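Local coordinates for Lin2634 protein (Listeria innocua, PDB 3MZO) that binds calcium ions and probably acts as a metal-dependent phosphohydrolase of the HD-domain superfamily, related to the YfbR-like 5'-deoxynucleotidases, at residues S10-L14 / D69-L73; A42-G46 / W58-Y62. All blocks are in the same frame, centred on the assembly; numbering follows the deposited sequence.

Overall arrangement
The chain opens with helix 4-13, whose end enters interaction 1, and passes through a loop into the long helix 31-51. Segment 42-46 lies in the second half of that helix. The chain turns back after residue 51, and helix 58-67 returns beside its predecessor, so that 42-46 with 58-62 closes a short loop. Helix 58-67 runs out before Asp69, and the segment that follows, 69-73, meets 10-14 and closes a wider loop that encloses the smaller one. Interaction 1 ties the N-terminal helix to the calcium-bearing turn, and interaction 2 pairs the helix that leads into that turn with the helix bearing His34. Their centres lie 21 Å apart, and both reach the second subunit.

Interaction 1 of 2, residues S10-L14 / D69-L73; sequences SLSDL and DYSEL. With CA (calcium ion), chain M; CA (calcium ion), chain K.
Leu14 and Leu73 meet at the centre, their CG atoms 4.0 Å apart and the side chains crossing at about a right angle. CD1 of Leu14 reaches on to the Tyr70 ring, 3.6 Å from its CD1, while the two methyls of Leu73 fork toward helix 4-13: CD1 lies 3.7 Å from Ser10 CB, CD2 3.6 Å from Asp13 CB. Tyr36 of the second subunit packs on Leu11, Leu14 and Tyr70. The 3-10 turn 70-73 begins directly after the HD pair of the HD-domain fold, so the N-terminal helix rests on the segment carrying a metal ligand. Asp69 bridges two calcium ions, OD1 binding one at 2.5 Å and OD2 the other at 2.4 Å. His34, His68 and Asp138 join OD2 on its ion; the main-chain O of His68 and waters share the ion held by OD1. Glu72, elsewhere seen as a calcium ligand, here meets the metal only through a bound water that donates to OE2, which also forms a salt bridge with Lys79. At the far end, Tyr70 CG lies anti to the backbone N (chi1 180°), directing OH to donate to Ser10 OG, 2.9 Å away in the ring plane; that OG is also hydrogen-bonded to Tyr7 O.

Interaction 2 of 2, residues A42-G46 / W58-Y62; sequences AQFFG and WRALY
Two successive helices of the all-helical HD-domain fold, 31-51 and 58-67, pack here as a near-antiparallel pair, with local axes 10.3 Å apart at an angle of 149°. The first carries His34, the second leads into His68 and Asp69, and the Ala42 side chain is about 11 Å from a calcium ion. Leu61 fills the middle of the interface: its CD2 comes within 3.9 Å of Ala42 CB, and its CD1 lies 3.6 Å from Gly46 CA. Because Gly46 has no side chain, Leu61 and the six-membered Trp58 ring can lie close against its backbone. The indole sets its CH2 corner 3.6 Å from Gln43 O, which lies in the ring plane at the edge, while Leu61 CD1 lies over one face, toward the rim. Leu61 CD2 likewise rests over a face of Tyr62. Gln43 NE2 is hydrogen-bonded to Asn67 of the second subunit, whose own Tyr62 meets this Tyr62 ring. Gln43 reaches outward, roughly perpendicular to its helix axis, with CG anti to the backbone N, its amide plane 86° from the Tyr62 ring. Tyr62 OH donates to an in-plane lone pair of Gln43 OE1 at 2.6 Å, with a C=O...O angle of 123°.

Interaction 1 of 2, residues S10-L14 / D69-L73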
loop_
_atom_site.group_PDB
_atom_site.type_symbol
_atom_site.label_atom_id
_atom_site.label_comp_id
_atom_site.label_asym_id
_atom_site.label_seq_id
_atom_site.Cartn_x
_atom_site.Cartn_y
_atom_site.Cartn_z
ATOM N N SER B 10 -9.617 -19.524 2.173
ATOM C CA SER B 10 -10.523 -18.493 1.691
ATOM C C SER B 10 -10.784 -17.408 2.732
ATOM O O SER B 10 -11.094 -16.268 2.382
ATOM C CB SER B 10 -11.865 -19.088 1.265
ATOM O OG SER B 10 -12.712 -19.321 2.383
ATOM N N LEU B 11 -10.729 -17.764 4.017
ATOM C CA LEU B 11 -11.035 -16.788 5.072
ATOM C C LEU B 11 -10.045 -15.619 5.013
ATOM O O LEU B 11 -10.426 -14.466 5.260
ATOM C CB LEU B 11 -11.001 -17.434 6.469
ATOM C CG LEU B 11 -11.953 -18.559 6.746
ATOM C CD1 LEU B 11 -11.586 -19.327 8.091
ATOM C CD2 LEU B 11 -13.329 -17.996 6.752
ATOM N N SER B 12 -8.792 -15.906 4.671
ATOM C CA SER B 12 -7.782 -14.865 4.437
ATOM C C SER B 12 -8.047 -13.984 3.226
ATOM O O SER B 12 -7.663 -12.821 3.224
ATOM C CB SER B 12 -6.381 -15.459 4.297
ATOM O OG SER B 12 -5.893 -15.831 5.577
ATOM N N ASP B 13 -8.671 -14.537 2.200
ATOM C CA ASP B 13 -9.041 -13.754 1.040
ATOM C C ASP B 13 -10.021 -12.624 1.367
ATOM O O ASP B 13 -10.001 -11.589 0.691
ATOM C CB ASP B 13 -9.608 -14.644 -0.072
ATOM C CG ASP B 13 -8.599 -15.733 -0.525
ATOM O OD1 ASP B 13 -7.379 -15.634 -0.212
ATOM O OD2 ASP B 13 -9.030 -16.665 -1.186
ATOM N N LEU B 14 -10.869 -12.814 2.384
ATOM C CA LEU B 14 -11.771 -11.753 2.818
ATOM C C LEU B 14 -11.083 -10.539 3.430
ATOM O O LEU B 14 -11.731 -9.509 3.664
ATOM C CB LEU B 14 -12.841 -12.295 3.791
ATOM C CG LEU B 14 -13.924 -13.063 3.034
ATOM C CD1 LEU B 14 -14.705 -13.955 3.975
ATOM C CD2 LEU B 14 -14.811 -12.064 2.320
ATOM N N ASP B 69 -21.414 -11.787 5.429
ATOM C CA ASP B 69 -20.751 -11.254 4.231
ATOM C C ASP B 69 -19.686 -12.164 3.601
ATOM O O ASP B 69 -18.933 -11.742 2.724
ATOM C CB ASP B 69 -20.174 -9.862 4.538
ATOM C CG ASP B 69 -21.209 -8.751 4.412
ATOM O OD1 ASP B 69 -22.260 -8.990 3.854
ATOM O OD2 ASP B 69 -20.959 -7.603 4.807
ATOM N N TYR B 70 -19.657 -13.428 4.003
ATOM C CA TYR B 70 -18.756 -14.402 3.436
ATOM C C TYR B 70 -18.900 -14.454 1.897
ATOM O O TYR B 70 -17.910 -14.588 1.184
ATOM C CB TYR B 70 -18.990 -15.788 4.079
ATOM C CG TYR B 70 -18.079 -16.836 3.511
ATOM C CD1 TYR B 70 -16.760 -16.923 3.913
ATOM C CD2 TYR B 70 -18.526 -17.710 2.526
ATOM C CE1 TYR B 70 -15.901 -17.847 3.364
ATOM C CE2 TYR B 70 -17.669 -18.648 1.966
ATOM C CZ TYR B 70 -16.362 -18.719 2.395
ATOM O OH TYR B 70 -15.505 -19.624 1.822
ATOM N N SER B 71 -20.117 -14.288 1.390
ATOM C CA SER B 71 -20.371 -14.337 -0.065
ATOM C C SER B 71 -19.693 -13.241 -0.866
ATOM O O SER B 71 -19.596 -13.338 -2.121
ATOM C CB SER B 71 -21.881 -14.327 -0.359
ATOM O OG SER B 71 -22.541 -13.228 0.245
ATOM N N GLU B 72 -19.225 -12.195 -0.183
ATOM C CA GLU B 72 -18.474 -11.144 -0.872
ATOM C C GLU B 72 -17.158 -11.676 -1.475
ATOM O O GLU B 72 -16.518 -11.006 -2.303
ATOM C CB GLU B 72 -18.336 -9.877 -0.012
ATOM C CG GLU B 72 -19.637 -9.036 -0.077
ATOM C CD GLU B 72 -19.705 -7.869 0.911
ATOM O OE1 GLU B 72 -18.705 -7.143 1.067
ATOM O OE2 GLU B 72 -20.789 -7.652 1.505
ATOM N N LEU B 73 -16.798 -12.912 -1.117
ATOM C CA LEU B 73 -15.656 -13.585 -1.723
ATOM C C LEU B 73 -15.807 -13.714 -3.230
ATOM O O LEU B 73 -14.801 -13.700 -3.945
ATOM C CB LEU B 73 -15.502 -14.999 -1.187
ATOM C CG LEU B 73 -14.390 -15.343 -0.238
ATOM C CD1 LEU B 73 -14.582 -16.821 0.086
ATOM C CD2 LEU B 73 -13.042 -15.111 -0.843
HETATM CA CA CA M . -24.208 -10.154 2.826
HETATM CA CA CA K . -22.765 -6.208 5.646
HETATM O O HOH W 1 -24.486 -7.455 4.088
HETATM O O HOH W 2 -24.422 -12.102 1.847
HETATM O O HOH W 3 -23.012 -8.987 0.962
HETATM O O HOH W 4 -26.269 -10.170 4.396
#

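Interaction 2 of 2, residues A42-G46 / W58-Y62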
loop_
_atom_site.group_PDB
_atom_site.type_symbol
_atom_site.label_atom_id
_atom_site.label_comp_id
_atom_site.label_asym_id
_atom_site.label_seq_id
_atom_site.Cartn_x
_atom_site.Cartn_y
_atom_site.Cartn_z
ATOM N N ALA B 42 -23.334 -7.266 17.405
ATOM C CA ALA B 42 -24.486 -8.143 17.600
ATOM C C ALA B 42 -24.481 -8.780 18.993
ATOM O O ALA B 42 -25.530 -8.879 19.659
ATOM C CB ALA B 42 -24.542 -9.234 16.499
ATOM N N GLN B 43 -23.293 -9.197 19.417
ATOM C CA GLN B 43 -23.051 -9.752 20.752
ATOM C C GLN B 43 -23.477 -8.767 21.813
ATOM O O GLN B 43 -24.045 -9.157 22.829
ATOM C CB GLN B 43 -21.557 -10.070 20.897
ATOM C CG GLN B 43 -21.023 -10.431 22.304
ATOM C CD GLN B 43 -19.578 -10.859 22.249
ATOM O OE1 GLN B 43 -19.264 -12.047 22.091
ATOM N NE2 GLN B 43 -18.688 -9.897 22.344
ATOM N N PHE B 44 -23.162 -7.487 21.611
ATOM C CA PHE B 44 -23.583 -6.499 22.565
ATOM C C PHE B 44 -25.103 -6.376 22.585
ATOM O O PHE B 44 -25.716 -6.349 23.653
ATOM C CB PHE B 44 -22.967 -5.129 22.322
ATOM C CG PHE B 44 -23.606 -4.070 23.152
ATOM C CD1 PHE B 44 -23.319 -3.973 24.487
ATOM C CD2 PHE B 44 -24.569 -3.219 22.605
ATOM C CE1 PHE B 44 -23.970 -3.019 25.293
ATOM C CE2 PHE B 44 -25.194 -2.264 23.386
ATOM C CZ PHE B 44 -24.884 -2.168 24.742
ATOM N N PHE B 45 -25.737 -6.301 21.416
ATOM C CA PHE B 45 -27.190 -6.211 21.406
ATOM C C PHE B 45 -27.856 -7.458 22.001
ATOM O O PHE B 45 -28.927 -7.360 22.630
ATOM C CB PHE B 45 -27.744 -5.852 20.006
ATOM C CG PHE B 45 -27.438 -4.427 19.581
ATOM C CD1 PHE B 45 -27.661 -3.353 20.442
ATOM C CD2 PHE B 45 -26.914 -4.163 18.316
ATOM C CE1 PHE B 45 -27.352 -2.052 20.057
ATOM C CE2 PHE B 45 -26.625 -2.854 17.924
ATOM C CZ PHE B 45 -26.830 -1.816 18.791
ATOM N N GLY B 46 -27.252 -8.612 21.797
ATOM C CA GLY B 46 -27.674 -9.835 22.453
ATOM C C GLY B 46 -27.771 -9.675 23.983
ATOM O O GLY B 46 -28.741 -10.127 24.602
ATOM N N TRP B 58 -28.242 -17.904 20.989
ATOM C CA TRP B 58 -26.900 -17.382 20.742
ATOM C C TRP B 58 -26.211 -17.991 19.533
ATOM O O TRP B 58 -25.500 -17.288 18.787
ATOM C CB TRP B 58 -26.032 -17.455 22.008
ATOM C CG TRP B 58 -26.442 -16.374 22.962
ATOM C CD1 TRP B 58 -27.424 -16.457 23.933
ATOM C CD2 TRP B 58 -25.932 -15.034 23.020
ATOM N NE1 TRP B 58 -27.544 -15.248 24.577
ATOM C CE2 TRP B 58 -26.642 -14.359 24.048
ATOM C CE3 TRP B 58 -24.945 -14.329 22.308
ATOM C CZ2 TRP B 58 -26.381 -13.028 24.391
ATOM C CZ3 TRP B 58 -24.690 -12.987 22.655
ATOM C CH2 TRP B 58 -25.411 -12.358 23.678
ATOM N N ARG B 59 -26.407 -19.280 19.321
ATOM C CA ARG B 59 -25.864 -19.892 18.133
ATOM C C ARG B 59 -26.382 -19.160 16.911
ATOM O O ARG B 59 -25.606 -18.881 16.014
ATOM C CB ARG B 59 -26.227 -21.376 18.044
ATOM C CG ARG B 59 -25.526 -22.074 16.899
ATOM C CD ARG B 59 -25.914 -23.550 16.834
ATOM N NE ARG B 59 -25.093 -24.229 15.855
ATOM C CZ ARG B 59 -25.040 -25.548 15.683
ATOM N NH1 ARG B 59 -25.757 -26.352 16.453
ATOM N NH2 ARG B 59 -24.238 -26.067 14.756
ATOM N N ALA B 60 -27.682 -18.829 16.898
ATOM C CA ALA B 60 -28.293 -18.147 15.760
ATOM C C ALA B 60 -27.764 -16.723 15.636
ATOM O O ALA B 60 -27.462 -16.274 14.551
ATOM C CB ALA B 60 -29.858 -18.159 15.846
ATOM N N LEU B 61 -27.610 -16.026 16.760
ATOM C CA LEU B 61 -27.125 -14.658 16.726
ATOM C C LEU B 61 -25.741 -14.597 16.124
ATOM O O LEU B 61 -25.500 -13.815 15.210
ATOM C CB LEU B 61 -27.133 -14.048 18.131
ATOM C CG LEU B 61 -26.609 -12.627 18.333
ATOM C CD1 LEU B 61 -27.176 -12.072 19.632
ATOM C CD2 LEU B 61 -25.087 -12.599 18.362
ATOM N N TYR B 62 -24.842 -15.413 16.639
ATOM C CA TYR B 62 -23.453 -15.405 16.189
ATOM C C TYR B 62 -23.290 -15.897 14.767
ATOM O O TYR B 62 -22.534 -15.302 13.990
ATOM C CB TYR B 62 -22.581 -16.267 17.099
ATOM C CG TYR B 62 -22.166 -15.601 18.392
ATOM C CD1 TYR B 62 -21.349 -14.457 18.409
ATOM C CD2 TYR B 62 -22.528 -16.150 19.601
ATOM C CE1 TYR B 62 -20.946 -13.876 19.635
ATOM C CE2 TYR B 62 -22.141 -15.593 20.802
ATOM C CZ TYR B 62 -21.369 -14.473 20.836
ATOM O OH TYR B 62 -21.013 -14.005 22.079
#